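Local coordinates for protein serine proteinase inhibitor 1 (Myxoma virus, PDB 6BJ5) that inhibits serine proteases as a virus-encoded serpin and contributes to the virulence of myxoma virus, at residues A[73-78]-A[118-123]; A[78-83]-A[100-105]; A[161-166]-A[178-183]; A[184-189]-A[244-249]. One frame throughout, in Å; residues are numbered along the deposited sequence.

Contact 1 (A[73-78]-A[118-123])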
loop_
_atom_site.group_PDB
_atom_site.type_symbol
_atom_site.label_atom_id
_atom_site.label_comp_id
_atom_site.label_asym_id
_atom_site.label_seq_id
_atom_site.Cartn_x
_atom_site.Cartn_y
_atom_site.Cartn_z
ATOM N N LEU A 73 -11.201 -3.861 4.805
ATOM C CA LEU A 73 -11.119 -5.308 4.877
ATOM C C LEU A 73 -9.694 -5.740 4.574
ATOM O O LEU A 73 -9.072 -5.250 3.624
ATOM C CB LEU A 73 -12.106 -5.961 3.913
ATOM C CG LEU A 73 -13.550 -5.599 4.296
ATOM C CD1 LEU A 73 -14.573 -6.275 3.386
ATOM C CD2 LEU A 73 -13.829 -5.909 5.777
ATOM N N ALA A 74 -9.174 -6.628 5.410
ATOM C CA ALA A 74 -7.816 -7.130 5.310
ATOM C C ALA A 74 -7.874 -8.643 5.369
ATOM O O ALA A 74 -8.723 -9.209 6.059
ATOM C CB ALA A 74 -6.925 -6.590 6.439
ATOM N N LEU A 75 -6.974 -9.305 4.646
ATOM C CA LEU A 75 -7.029 -10.761 4.558
ATOM C C LEU A 75 -5.620 -11.335 4.496
ATOM O O LEU A 75 -4.715 -10.739 3.903
ATOM C CB LEU A 75 -7.864 -11.206 3.350
ATOM C CG LEU A 75 -7.931 -12.693 2.989
ATOM C CD1 LEU A 75 -9.210 -12.988 2.266
ATOM C CD2 LEU A 75 -6.764 -13.101 2.087
ATOM N N ARG A 76 -5.444 -12.504 5.117
ATOM C CA ARG A 76 -4.136 -13.153 5.192
ATOM C C ARG A 76 -4.289 -14.658 5.038
ATOM O O ARG A 76 -4.980 -15.303 5.835
ATOM C CB ARG A 76 -3.429 -12.820 6.503
ATOM C CG ARG A 76 -3.059 -11.370 6.608
ATOM C CD ARG A 76 -3.270 -10.881 8.020
ATOM N NE ARG A 76 -2.088 -10.155 8.428
ATOM C CZ ARG A 76 -1.766 -9.894 9.676
ATOM N NH1 ARG A 76 -0.647 -9.240 9.931
ATOM N NH2 ARG A 76 -2.557 -10.301 10.646
ATOM N N GLU A 77 -3.623 -15.207 4.021
ATOM C CA GLU A 77 -3.682 -16.621 3.696
ATOM C C GLU A 77 -2.265 -17.063 3.375
ATOM O O GLU A 77 -1.441 -16.260 2.923
ATOM C CB GLU A 77 -4.598 -16.921 2.482
ATOM C CG GLU A 77 -6.031 -16.423 2.606
ATOM C CD GLU A 77 -6.795 -17.026 3.774
ATOM O OE1 GLU A 77 -6.725 -18.253 4.001
ATOM O OE2 GLU A 77 -7.457 -16.254 4.492
ATOM N N LEU A 78 -1.990 -18.341 3.636
ATOM C CA LEU A 78 -0.727 -18.973 3.291
ATOM C C LEU A 78 -1.028 -20.252 2.515
ATOM O O LEU A 78 -1.832 -21.080 2.953
ATOM C CB LEU A 78 0.100 -19.267 4.554
ATOM C CG LEU A 78 1.410 -20.040 4.369
ATOM C CD1 LEU A 78 2.391 -19.294 3.460
ATOM C CD2 LEU A 78 2.046 -20.361 5.713
ATOM N N SER A 118 -10.268 -19.012 -6.777
ATOM C CA SER A 118 -11.546 -19.522 -6.281
ATOM C C SER A 118 -11.603 -19.573 -4.760
ATOM O O SER A 118 -12.699 -19.651 -4.199
ATOM C CB SER A 118 -11.831 -20.911 -6.858
ATOM O OG SER A 118 -12.585 -21.703 -5.957
ATOM N N TYR A 119 -10.458 -19.533 -4.080
ATOM C CA TYR A 119 -10.438 -19.517 -2.625
ATOM C C TYR A 119 -10.585 -18.111 -2.056
ATOM O O TYR A 119 -11.255 -17.934 -1.034
ATOM C CB TYR A 119 -9.142 -20.154 -2.104
ATOM C CG TYR A 119 -9.004 -20.167 -0.588
ATOM C CD1 TYR A 119 -8.418 -19.105 0.095
ATOM C CD2 TYR A 119 -9.455 -21.247 0.153
ATOM C CE1 TYR A 119 -8.303 -19.122 1.468
ATOM C CE2 TYR A 119 -9.341 -21.275 1.517
ATOM C CZ TYR A 119 -8.771 -20.218 2.174
ATOM O OH TYR A 119 -8.668 -20.266 3.544
ATOM N N VAL A 120 -9.969 -17.102 -2.683
ATOM C CA VAL A 120 -9.966 -15.771 -2.079
ATOM C C VAL A 120 -11.346 -15.133 -2.167
ATOM O O VAL A 120 -11.787 -14.451 -1.235
ATOM C CB VAL A 120 -8.878 -14.884 -2.715
ATOM C CG1 VAL A 120 -8.944 -13.475 -2.143
ATOM C CG2 VAL A 120 -7.509 -15.473 -2.446
ATOM N N LYS A 121 -12.046 -15.327 -3.282
ATOM C CA LYS A 121 -13.465 -14.970 -3.361
ATOM C C LYS A 121 -14.241 -16.274 -3.575
ATOM O O LYS A 121 -13.962 -16.968 -4.549
ATOM C CB LYS A 121 -13.737 -13.963 -4.489
ATOM C CG LYS A 121 -13.580 -12.472 -4.126
ATOM C CD LYS A 121 -12.549 -12.230 -3.038
ATOM C CE LYS A 121 -12.681 -10.861 -2.413
ATOM N NZ LYS A 121 -11.984 -10.837 -1.103
ATOM N N ASP A 122 -15.185 -16.653 -2.701
ATOM C CA ASP A 122 -15.647 -15.924 -1.509
ATOM C C ASP A 122 -14.546 -15.656 -0.507
ATOM O O ASP A 122 -13.510 -16.307 -0.581
ATOM C CB ASP A 122 -16.752 -16.720 -0.793
ATOM C CG ASP A 122 -18.135 -16.522 -1.408
ATOM O OD1 ASP A 122 -18.545 -15.359 -1.621
ATOM O OD2 ASP A 122 -18.824 -17.538 -1.655
ATOM N N LYS A 123 -14.795 -14.706 0.404
ATOM C CA LYS A 123 -13.899 -14.348 1.517
ATOM C C LYS A 123 -12.917 -13.246 1.082
ATOM O O LYS A 123 -13.321 -12.179 0.573
ATOM C CB LYS A 123 -13.186 -15.623 2.044
ATOM C CG LYS A 123 -11.996 -15.545 3.000
ATOM C CD LYS A 123 -11.594 -17.002 3.342
ATOM C CE LYS A 123 -10.293 -17.145 4.133
ATOM N NZ LYS A 123 -10.360 -16.630 5.528
#
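Glu77 is the hub of this contact and meets two side chains of 118-123. Its OE1 accepts a hydrogen bond from Tyr119 OH at 2.8 Å. The hydroxyl reaches OE1 from above the carboxylate plane, 49° out of it. The carboxylate itself lies at the edge of the ring, with Glu77 CD 3.5 Å from Tyr119 CE1. The other oxygen, OE2, forms a salt bridge with Lys123 NZ at 3.1 Å. These two side chains reach toward each other tip to tip. Lys123 is straight through CE and bends only at its last torsion (chi4 68°), which turns NZ to the acid. Apolar packing is thinner. Leu75 CD1 touches Lys123 CG at 3.9 Å, crossing the lysine chain at about a right angle. The same methyl lies 4.4 Å from Val120 CG1. From outside the two segments, Thr100 OG1 also hydrogen-bonds Glu77 OE1, so two hydroxyls grip this buried oxygen. The lysine would probably help keep the carboxylate charged. Strand 73-81 pairs with strand 142-153, and Val120 also packs on Leu145 of that strand. The end of helix 112-120 thus lies over the main sheet, as helix F does in serpins.

Contact 2 (A[78-83]-A[100-105])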
loop_
_atom_site.group_PDB
_atom_site.type_symbol
_atom_site.label_atom_id
_atom_site.label_comp_id
_atom_site.label_asym_id
_atom_site.label_seq_id
_atom_site.Cartn_x
_atom_site.Cartn_y
_atom_site.Cartn_z
ATOM N N LEU A 78 -1.990 -18.341 3.636
ATOM C CA LEU A 78 -0.727 -18.973 3.291
ATOM C C LEU A 78 -1.028 -20.252 2.515
ATOM O O LEU A 78 -1.832 -21.080 2.953
ATOM C CB LEU A 78 0.100 -19.267 4.554
ATOM C CG LEU A 78 1.410 -20.040 4.369
ATOM C CD1 LEU A 78 2.391 -19.294 3.460
ATOM C CD2 LEU A 78 2.046 -20.361 5.713
ATOM N N PHE A 79 -0.392 -20.413 1.365
ATOM C CA PHE A 79 -0.598 -21.577 0.510
ATOM C C PHE A 79 0.719 -22.332 0.462
ATOM O O PHE A 79 1.675 -21.882 -0.182
ATOM C CB PHE A 79 -1.031 -21.146 -0.889
ATOM C CG PHE A 79 -2.299 -20.370 -0.898
ATOM C CD1 PHE A 79 -3.519 -21.011 -0.968
ATOM C CD2 PHE A 79 -2.272 -18.986 -0.770
ATOM C CE1 PHE A 79 -4.693 -20.285 -0.941
ATOM C CE2 PHE A 79 -3.440 -18.258 -0.742
ATOM C CZ PHE A 79 -4.653 -18.907 -0.825
ATOM N N VAL A 80 0.788 -23.468 1.139
ATOM C CA VAL A 80 2.003 -24.263 1.148
ATOM C C VAL A 80 1.761 -25.507 0.324
ATOM O O VAL A 80 0.702 -26.137 0.430
ATOM C CB VAL A 80 2.445 -24.620 2.573
ATOM C CG1 VAL A 80 3.718 -25.449 2.520
ATOM C CG2 VAL A 80 2.673 -23.345 3.335
ATOM N N ASP A 81 2.753 -25.864 -0.485
ATOM C CA ASP A 81 2.633 -27.035 -1.328
ATOM C C ASP A 81 2.455 -28.286 -0.476
ATOM O O ASP A 81 2.980 -28.377 0.637
ATOM C CB ASP A 81 3.850 -27.173 -2.223
ATOM C CG ASP A 81 3.660 -28.250 -3.260
ATOM O OD1 ASP A 81 2.977 -27.997 -4.273
ATOM O OD2 ASP A 81 4.145 -29.374 -3.032
ATOM N N ALA A 82 1.632 -29.222 -0.972
ATOM C CA ALA A 82 1.318 -30.436 -0.215
ATOM C C ALA A 82 2.509 -31.360 -0.009
ATOM O O ALA A 82 2.435 -32.234 0.856
ATOM C CB ALA A 82 0.207 -31.225 -0.897
ATOM N N SER A 83 3.597 -31.198 -0.766
ATOM C CA SER A 83 4.804 -31.974 -0.482
ATOM C C SER A 83 5.493 -31.523 0.807
ATOM O O SER A 83 6.218 -32.314 1.422
ATOM C CB SER A 83 5.798 -31.907 -1.648
ATOM O OG SER A 83 5.901 -30.618 -2.217
ATOM N N THR A 100 -7.451 -18.631 10.291
ATOM C CA THR A 100 -7.451 -19.257 8.977
ATOM C C THR A 100 -6.392 -20.351 8.974
ATOM O O THR A 100 -5.412 -20.286 9.720
ATOM C CB THR A 100 -7.189 -18.234 7.857
ATOM O OG1 THR A 100 -7.481 -18.824 6.590
ATOM C CG2 THR A 100 -5.734 -17.794 7.846
ATOM N N SER A 101 -6.610 -21.367 8.144
ATOM C CA SER A 101 -5.740 -22.531 8.101
ATOM C C SER A 101 -4.877 -22.505 6.856
ATOM O O SER A 101 -5.308 -22.035 5.797
ATOM C CB SER A 101 -6.528 -23.840 8.152
ATOM O OG SER A 101 -7.003 -24.080 9.467
ATOM N N VAL A 102 -3.644 -22.989 7.012
ATOM C CA VAL A 102 -2.764 -23.141 5.871
ATOM C C VAL A 102 -3.459 -23.994 4.825
ATOM O O VAL A 102 -4.055 -25.032 5.137
ATOM C CB VAL A 102 -1.437 -23.770 6.318
ATOM C CG1 VAL A 102 -0.523 -23.980 5.110
ATOM C CG2 VAL A 102 -0.778 -22.894 7.358
ATOM N N GLN A 103 -3.392 -23.551 3.577
ATOM C CA GLN A 103 -4.063 -24.224 2.471
ATOM C C GLN A 103 -3.025 -25.040 1.713
ATOM O O GLN A 103 -2.132 -24.476 1.075
ATOM C CB GLN A 103 -4.734 -23.216 1.540
ATOM C CG GLN A 103 -5.758 -22.350 2.229
ATOM C CD GLN A 103 -6.919 -23.156 2.762
ATOM O OE1 GLN A 103 -7.520 -23.950 2.032
ATOM N NE2 GLN A 103 -7.250 -22.956 4.038
ATOM N N ARG A 104 -3.145 -26.364 1.767
ATOM C CA ARG A 104 -2.216 -27.210 1.032
ATOM C C ARG A 104 -2.651 -27.199 -0.425
ATOM O O ARG A 104 -3.846 -27.250 -0.733
ATOM C CB ARG A 104 -2.186 -28.640 1.575
ATOM C CG ARG A 104 -2.144 -28.785 3.105
ATOM C CD ARG A 104 -1.011 -28.104 3.837
ATOM N NE ARG A 104 0.314 -28.387 3.317
ATOM C CZ ARG A 104 1.277 -28.977 4.014
ATOM N NH1 ARG A 104 2.458 -29.164 3.447
ATOM N NH2 ARG A 104 1.063 -29.383 5.264
ATOM N N VAL A 105 -1.675 -27.113 -1.322
ATOM C CA VAL A 105 -1.899 -26.762 -2.718
ATOM C C VAL A 105 -0.809 -27.478 -3.508
ATOM O O VAL A 105 0.190 -27.924 -2.943
ATOM C CB VAL A 105 -1.838 -25.213 -2.882
ATOM C CG1 VAL A 105 -0.425 -24.758 -2.995
ATOM C CG2 VAL A 105 -2.661 -24.688 -4.030
#
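Phe79, Val80 and Asp81 pair in parallel with Gln103, Arg104 and Val105. The short strands 78-81 and 103-105 have axes 4.5 Å apart and 40° from parallel. Gln103 N donates to Leu78 O at 3.0 Å in a nearly straight bond (178°). The bonds from Val80 N to Gln103 O and from Val105 N to Val80 O are weak. Ala82 N closes the row on Val105 O at 2.8 Å. Phe79 and Gln103 lie side by side, with Phe79 CD1 3.6 Å from Gln103 CB. Gln103 then bends at chi2, and its NE2 donates back to Ser101 O at 2.8 Å. Val80 CG2 meets Val102 CG1 at 3.7 Å, and Leu78 CD2 lies 4.1 Å from Val102 CG2. Arg104 bends at chi2 and chi3. Its NH1 comes to Asp81 O at 3.0 Å in the guanidinium plane, though the place of NH1 is less sure. Asp81 OD2 takes the backbone N of Ser83, which makes an Asx turn. The pairing joins the two parallel strands of a beta-alpha-beta unit, strand 73-81, helix 88-98 and strand 103-105. The chemistry implies an edge strand held unevenly. Two of the four backbone bonds are weak. The pairing is supplemented by the apolar contacts of Val102 and by Asp81, whose OD1 accepts from Phe107 N just beyond strand 103-105.

Contact 3 (A[161-166]-A[178-183])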
loop_
_atom_site.group_PDB
_atom_site.type_symbol
_atom_site.label_atom_id
_atom_site.label_comp_id
_atom_site.label_asym_id
_atom_site.label_seq_id
_atom_site.Cartn_x
_atom_site.Cartn_y
_atom_site.Cartn_z
ATOM N N SER A 161 -20.577 18.128 -11.274
ATOM C CA SER A 161 -20.914 19.143 -12.269
ATOM C C SER A 161 -19.967 20.339 -12.244
ATOM O O SER A 161 -19.924 21.081 -13.226
ATOM C CB SER A 161 -22.354 19.623 -12.076
ATOM O OG SER A 161 -22.483 20.244 -10.801
ATOM N N PHE A 162 -19.186 20.523 -11.179
ATOM C CA PHE A 162 -18.195 21.587 -11.127
ATOM C C PHE A 162 -16.784 21.081 -11.405
ATOM O O PHE A 162 -15.824 21.866 -11.376
ATOM C CB PHE A 162 -18.252 22.299 -9.762
ATOM C CG PHE A 162 -19.457 23.200 -9.599
ATOM C CD1 PHE A 162 -19.445 24.485 -10.080
ATOM C CD2 PHE A 162 -20.607 22.739 -8.983
ATOM C CE1 PHE A 162 -20.557 25.295 -9.954
ATOM C CE2 PHE A 162 -21.722 23.554 -8.853
ATOM C CZ PHE A 162 -21.692 24.822 -9.332
ATOM N N THR A 163 -16.640 19.796 -11.704
ATOM C CA THR A 163 -15.360 19.256 -12.130
ATOM C C THR A 163 -15.068 19.710 -13.562
ATOM O O THR A 163 -15.933 19.629 -14.439
ATOM C CB THR A 163 -15.402 17.730 -12.037
ATOM O OG1 THR A 163 -15.722 17.330 -10.692
ATOM C CG2 THR A 163 -14.077 17.138 -12.445
ATOM N N THR A 164 -13.862 20.214 -13.806
ATOM C CA THR A 164 -13.544 20.761 -15.114
ATOM C C THR A 164 -12.177 20.275 -15.571
ATOM O O THR A 164 -11.321 19.914 -14.764
ATOM C CB THR A 164 -13.517 22.287 -15.098
ATOM O OG1 THR A 164 -12.318 22.722 -14.434
ATOM C CG2 THR A 164 -14.747 22.834 -14.359
ATOM N N ASP A 165 -11.975 20.289 -16.883
ATOM C CA ASP A 165 -10.653 20.033 -17.436
ATOM C C ASP A 165 -9.729 21.179 -17.054
ATOM O O ASP A 165 -10.057 22.341 -17.285
ATOM C CB ASP A 165 -10.714 19.904 -18.962
ATOM C CG ASP A 165 -11.502 18.686 -19.419
ATOM O OD1 ASP A 165 -11.728 17.769 -18.597
ATOM O OD2 ASP A 165 -11.890 18.643 -20.605
ATOM N N GLN A 166 -8.575 20.863 -16.476
ATOM C CA GLN A 166 -7.625 21.879 -16.060
ATOM C C GLN A 166 -6.201 21.359 -16.345
ATOM O O GLN A 166 -6.015 20.167 -16.532
ATOM C CB GLN A 166 -7.761 22.239 -14.573
ATOM C CG GLN A 166 -9.106 22.847 -14.177
ATOM C CD GLN A 166 -9.275 24.291 -14.622
ATOM O OE1 GLN A 166 -8.312 25.048 -14.696
ATOM N NE2 GLN A 166 -10.503 24.666 -14.950
ATOM N N ARG A 178 -8.885 15.833 -15.227
ATOM C CA ARG A 178 -10.242 16.012 -14.761
ATOM C C ARG A 178 -10.140 16.512 -13.324
ATOM O O ARG A 178 -9.910 15.729 -12.397
ATOM C CB ARG A 178 -10.904 14.647 -14.847
ATOM C CG ARG A 178 -12.339 14.577 -15.027
ATOM C CD ARG A 178 -12.775 15.018 -16.371
ATOM N NE ARG A 178 -14.118 15.500 -16.147
ATOM C CZ ARG A 178 -14.525 16.715 -16.455
ATOM N NH1 ARG A 178 -13.682 17.562 -17.045
ATOM N NH2 ARG A 178 -15.768 17.066 -16.167
ATOM N N MET A 179 -10.254 17.820 -13.147
ATOM C CA MET A 179 -10.078 18.392 -11.823
ATOM C C MET A 179 -11.331 18.715 -11.031
ATOM O O MET A 179 -12.220 19.434 -11.486
ATOM C CB MET A 179 -9.195 19.643 -11.909
ATOM C CG MET A 179 -8.949 20.322 -10.572
ATOM S SD MET A 179 -7.906 21.786 -10.715
ATOM C CE MET A 179 -6.412 21.072 -11.398
ATOM N N MET A 180 -11.364 18.169 -9.823
ATOM C CA MET A 180 -12.447 18.400 -8.883
ATOM C C MET A 180 -12.218 19.703 -8.120
ATOM O O MET A 180 -11.093 20.202 -8.020
ATOM C CB MET A 180 -12.552 17.219 -7.914
ATOM C CG MET A 180 -12.621 15.873 -8.601
ATOM S SD MET A 180 -12.866 14.534 -7.416
ATOM C CE MET A 180 -11.335 14.526 -6.453
ATOM N N ASN A 181 -13.308 20.268 -7.595
ATOM C CA ASN A 181 -13.232 21.584 -6.971
ATOM C C ASN A 181 -14.340 21.712 -5.937
ATOM O O ASN A 181 -15.511 21.466 -6.251
ATOM C CB ASN A 181 -13.356 22.687 -8.026
ATOM C CG ASN A 181 -13.249 24.098 -7.441
ATOM O OD1 ASN A 181 -13.076 24.293 -6.236
ATOM N ND2 ASN A 181 -13.364 25.089 -8.311
ATOM N N LYS A 182 -13.973 22.074 -4.707
ATOM C CA LYS A 182 -14.981 22.282 -3.668
ATOM C C LYS A 182 -14.472 23.254 -2.604
ATOM O O LYS A 182 -13.264 23.515 -2.475
ATOM C CB LYS A 182 -15.395 20.963 -3.000
ATOM C CG LYS A 182 -14.442 20.531 -1.850
ATOM C CD LYS A 182 -14.916 19.238 -1.217
ATOM C CE LYS A 182 -13.811 18.520 -0.495
ATOM N NZ LYS A 182 -14.405 17.666 0.582
ATOM N N ILE A 183 -15.422 23.772 -1.826
ATOM C CA ILE A 183 -15.123 24.529 -0.615
ATOM C C ILE A 183 -15.501 23.671 0.578
ATOM O O ILE A 183 -16.550 23.010 0.577
ATOM C CB ILE A 183 -15.849 25.886 -0.573
ATOM C CG1 ILE A 183 -15.201 26.856 -1.566
ATOM C CG2 ILE A 183 -15.833 26.445 0.834
ATOM C CD1 ILE A 183 -16.038 28.084 -1.856
HETATM O O HOH W 1 -15.640 19.007 -8.373
#
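Thr164 and Met179 form an antiparallel hydrogen-bonded pair, and Asp165 and Arg178 the next, non-hydrogen-bonded one. Thr164 N donates to Met179 O and Met179 N to Thr164 O, each at 2.9 Å. Beside this pair, Asp165 OD1 makes a salt bridge with Arg178 NH1 at 2.5 Å. The carboxylate oxygen sits near the guanidinium plane, at its edge, but the two flat groups are turned 83° apart and the hydrogen bond is weak. Thr163 CG2 covers one face of the guanidinium, 3.9 Å above the plane and offset toward the rim. CG2 stands anti to the backbone N (chi1 of OG1 -57°), and also comes to 3.1 Å from Met179 O. Thr163 OG1 faces elsewhere. It takes a hydrogen from a water at 2.9 Å and is hydrogen-bonded to Glu303 OE2. The same water accepts from Asn181 N at 2.8 Å and so bridges the two segments. Beyond Thr164, Met179 and Gln166 cross at about a right angle, with Met179 CE 3.6 Å from Gln166 CB. Gln166 NE2 donates to Thr164 OG1 at 2.7 Å. The contact belongs to the hairpin of strands 164-170 and 173-185. Strand 164-170 is outermost within this chain. Strand 173-185 pairs on its other edge with strand 243-258, where Met180 packs on Met248.

Contact 4 (A[184-189]-A[244-249])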
loop_
_atom_site.group_PDB
_atom_site.type_symbol
_atom_site.label_atom_id
_atom_site.label_comp_id
_atom_site.label_asym_id
_atom_site.label_seq_id
_atom_site.Cartn_x
_atom_site.Cartn_y
_atom_site.Cartn_z
ATOM N N ASP A 184 -14.610 23.626 1.563
ATOM C CA ASP A 184 -14.792 22.751 2.710
ATOM C C ASP A 184 -13.861 23.264 3.798
ATOM O O ASP A 184 -12.848 23.915 3.508
ATOM C CB ASP A 184 -14.492 21.288 2.321
ATOM C CG ASP A 184 -14.980 20.273 3.338
ATOM O OD1 ASP A 184 -15.373 20.678 4.447
ATOM O OD2 ASP A 184 -14.972 19.062 3.009
ATOM N N THR A 185 -14.228 22.987 5.052
ATOM C CA THR A 185 -13.386 23.259 6.219
ATOM C C THR A 185 -12.717 21.981 6.697
ATOM O O THR A 185 -13.396 21.002 7.051
ATOM C CB THR A 185 -14.139 23.967 7.352
ATOM O OG1 THR A 185 -15.038 24.955 6.826
ATOM C CG2 THR A 185 -13.205 24.503 8.435
ATOM N N LEU A 186 -11.381 22.029 6.717
ATOM C CA LEU A 186 -10.471 20.904 6.811
ATOM C C LEU A 186 -9.216 21.346 7.552
ATOM O O LEU A 186 -8.837 22.519 7.497
ATOM C CB LEU A 186 -10.043 20.452 5.418
ATOM C CG LEU A 186 -11.078 20.257 4.324
ATOM C CD1 LEU A 186 -10.338 20.166 2.979
ATOM C CD2 LEU A 186 -11.974 19.036 4.590
ATOM N N LYS A 187 -8.520 20.390 8.162
ATOM C CA LYS A 187 -7.228 20.700 8.767
ATOM C C LYS A 187 -6.178 20.883 7.671
ATOM O O LYS A 187 -6.154 20.131 6.691
ATOM C CB LYS A 187 -6.828 19.596 9.764
ATOM C CG LYS A 187 -7.829 19.435 10.928
ATOM C CD LYS A 187 -7.412 18.402 11.975
ATOM C CE LYS A 187 -8.636 17.825 12.696
ATOM N NZ LYS A 187 -8.293 16.668 13.564
ATOM N N THR A 188 -5.319 21.900 7.825
ATOM C CA THR A 188 -4.316 22.247 6.822
ATOM C C THR A 188 -3.172 22.961 7.521
ATOM O O THR A 188 -3.311 23.409 8.662
ATOM C CB THR A 188 -4.869 23.197 5.742
ATOM O OG1 THR A 188 -6.242 22.921 5.480
ATOM C CG2 THR A 188 -4.075 23.081 4.444
ATOM N N GLU A 189 -2.050 23.097 6.808
ATOM C CA GLU A 189 -0.933 23.914 7.266
ATOM C C GLU A 189 0.151 23.840 6.206
ATOM O O GLU A 189 0.139 22.943 5.361
ATOM C CB GLU A 189 -0.387 23.482 8.656
ATOM C CG GLU A 189 0.829 24.281 9.140
ATOM C CD GLU A 189 0.499 25.743 9.464
ATOM O OE1 GLU A 189 -0.698 26.089 9.542
ATOM O OE2 GLU A 189 1.437 26.556 9.608
ATOM N N CYS A 244 -11.316 25.953 3.374
ATOM C CA CYS A 244 -10.445 25.738 2.234
ATOM C C CYS A 244 -11.216 25.582 0.941
ATOM O O CYS A 244 -12.384 25.165 0.921
ATOM C CB CYS A 244 -9.571 24.477 2.373
ATOM S SG CYS A 244 -8.463 24.407 3.750
ATOM N N GLN A 245 -10.505 25.921 -0.134
ATOM C CA GLN A 245 -10.825 25.515 -1.490
ATOM C C GLN A 245 -9.844 24.407 -1.859
ATOM O O GLN A 245 -8.621 24.617 -1.840
ATOM C CB GLN A 245 -10.734 26.682 -2.480
ATOM C CG GLN A 245 -11.425 26.345 -3.816
ATOM C CD GLN A 245 -11.160 27.339 -4.942
ATOM O OE1 GLN A 245 -10.430 28.311 -4.773
ATOM N NE2 GLN A 245 -11.747 27.078 -6.110
ATOM N N VAL A 246 -10.380 23.233 -2.181
ATOM C CA VAL A 246 -9.595 22.081 -2.610
ATOM C C VAL A 246 -9.835 21.879 -4.097
ATOM O O VAL A 246 -10.980 21.702 -4.529
ATOM C CB VAL A 246 -9.972 20.830 -1.806
ATOM C CG1 VAL A 246 -9.180 19.627 -2.249
ATOM C CG2 VAL A 246 -9.786 21.103 -0.337
ATOM N N VAL A 247 -8.770 21.960 -4.883
ATOM C CA VAL A 247 -8.812 21.725 -6.320
ATOM C C VAL A 247 -7.869 20.550 -6.588
ATOM O O VAL A 247 -6.642 20.704 -6.548
ATOM C CB VAL A 247 -8.404 22.971 -7.107
ATOM C CG1 VAL A 247 -8.420 22.698 -8.610
ATOM C CG2 VAL A 247 -9.284 24.163 -6.727
ATOM N N MET A 248 -8.411 19.362 -6.812
ATOM C CA MET A 248 -7.536 18.217 -6.987
ATOM C C MET A 248 -8.100 17.314 -8.056
ATOM O O MET A 248 -9.325 17.275 -8.272
ATOM C CB MET A 248 -7.359 17.454 -5.663
ATOM C CG MET A 248 -8.539 16.604 -5.288
ATOM S SD MET A 248 -8.235 15.642 -3.796
ATOM C CE MET A 248 -6.840 14.641 -4.264
ATOM N N PRO A 249 -7.251 16.579 -8.774
ATOM C CA PRO A 249 -7.713 15.735 -9.873
ATOM C C PRO A 249 -8.392 14.471 -9.389
ATOM O O PRO A 249 -8.026 13.902 -8.364
ATOM C CB PRO A 249 -6.425 15.338 -10.612
ATOM C CG PRO A 249 -5.289 16.035 -9.890
ATOM C CD PRO A 249 -5.808 16.410 -8.539
#
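Asp184 and Cys244 are joined by two backbone hydrogen bonds. Asp184 N donates to Cys244 O at 2.8 Å, and Cys244 N donates to Asp184 O at 2.6 Å. This makes an antiparallel hydrogen-bonded pair. The carboxylate of Asp184 is held outside the two segments, by a salt bridge to Lys182 and a hydrogen bond from His156 ND1. With CG anti to the backbone N (chi1 -166°), it leads away from Cys244. Further on, Cys244 holds SG anti to the carbonyl carbon (chi1 -60°), and the sulfur lies 3.2 Å from Thr188 OG1. Leu186 brings CD1 to 3.5 Å from Val246 CG2, and the two side chains cross at about a right angle. The same methyl lies 4.4 Å from Cys244 CB. Leu186 also packs on Leu203 of strand 198-204. Thr188 and Cys244 both touch Ile10 of the second protein chain. That chain adds a strand parallel to residues 244-247, so the sheet continues across the interface. The chain passes here from strand 173-185 of one sheet into strand 188-191, which pairs with strand 198-204 in another. This matches the step from sheet C to sheet B in serpins.

How the contacts relate
Contacts 1 and 2 come first along the chain, and contact 2 falls within the span of contact 1. Contacts 3 and 4 follow in series. Each pair has centres about 13 Å apart. Contacts 1 and 2 share strand 73-81 and Leu78, and meet where Thr100 joins Glu77. Contacts 3 and 4 share strand 173-185, and backbone bonds such as Met180 N to Met248 O link them. The centres of contacts 2 and 3 are about 49 Å apart, on opposite sides of the chain's centre. All four reach one continuous mixed sheet, which takes in serpin sheets A and C. Contacts 2 and 3 lie at its outermost strands within this chain, contact 1 nearer the middle.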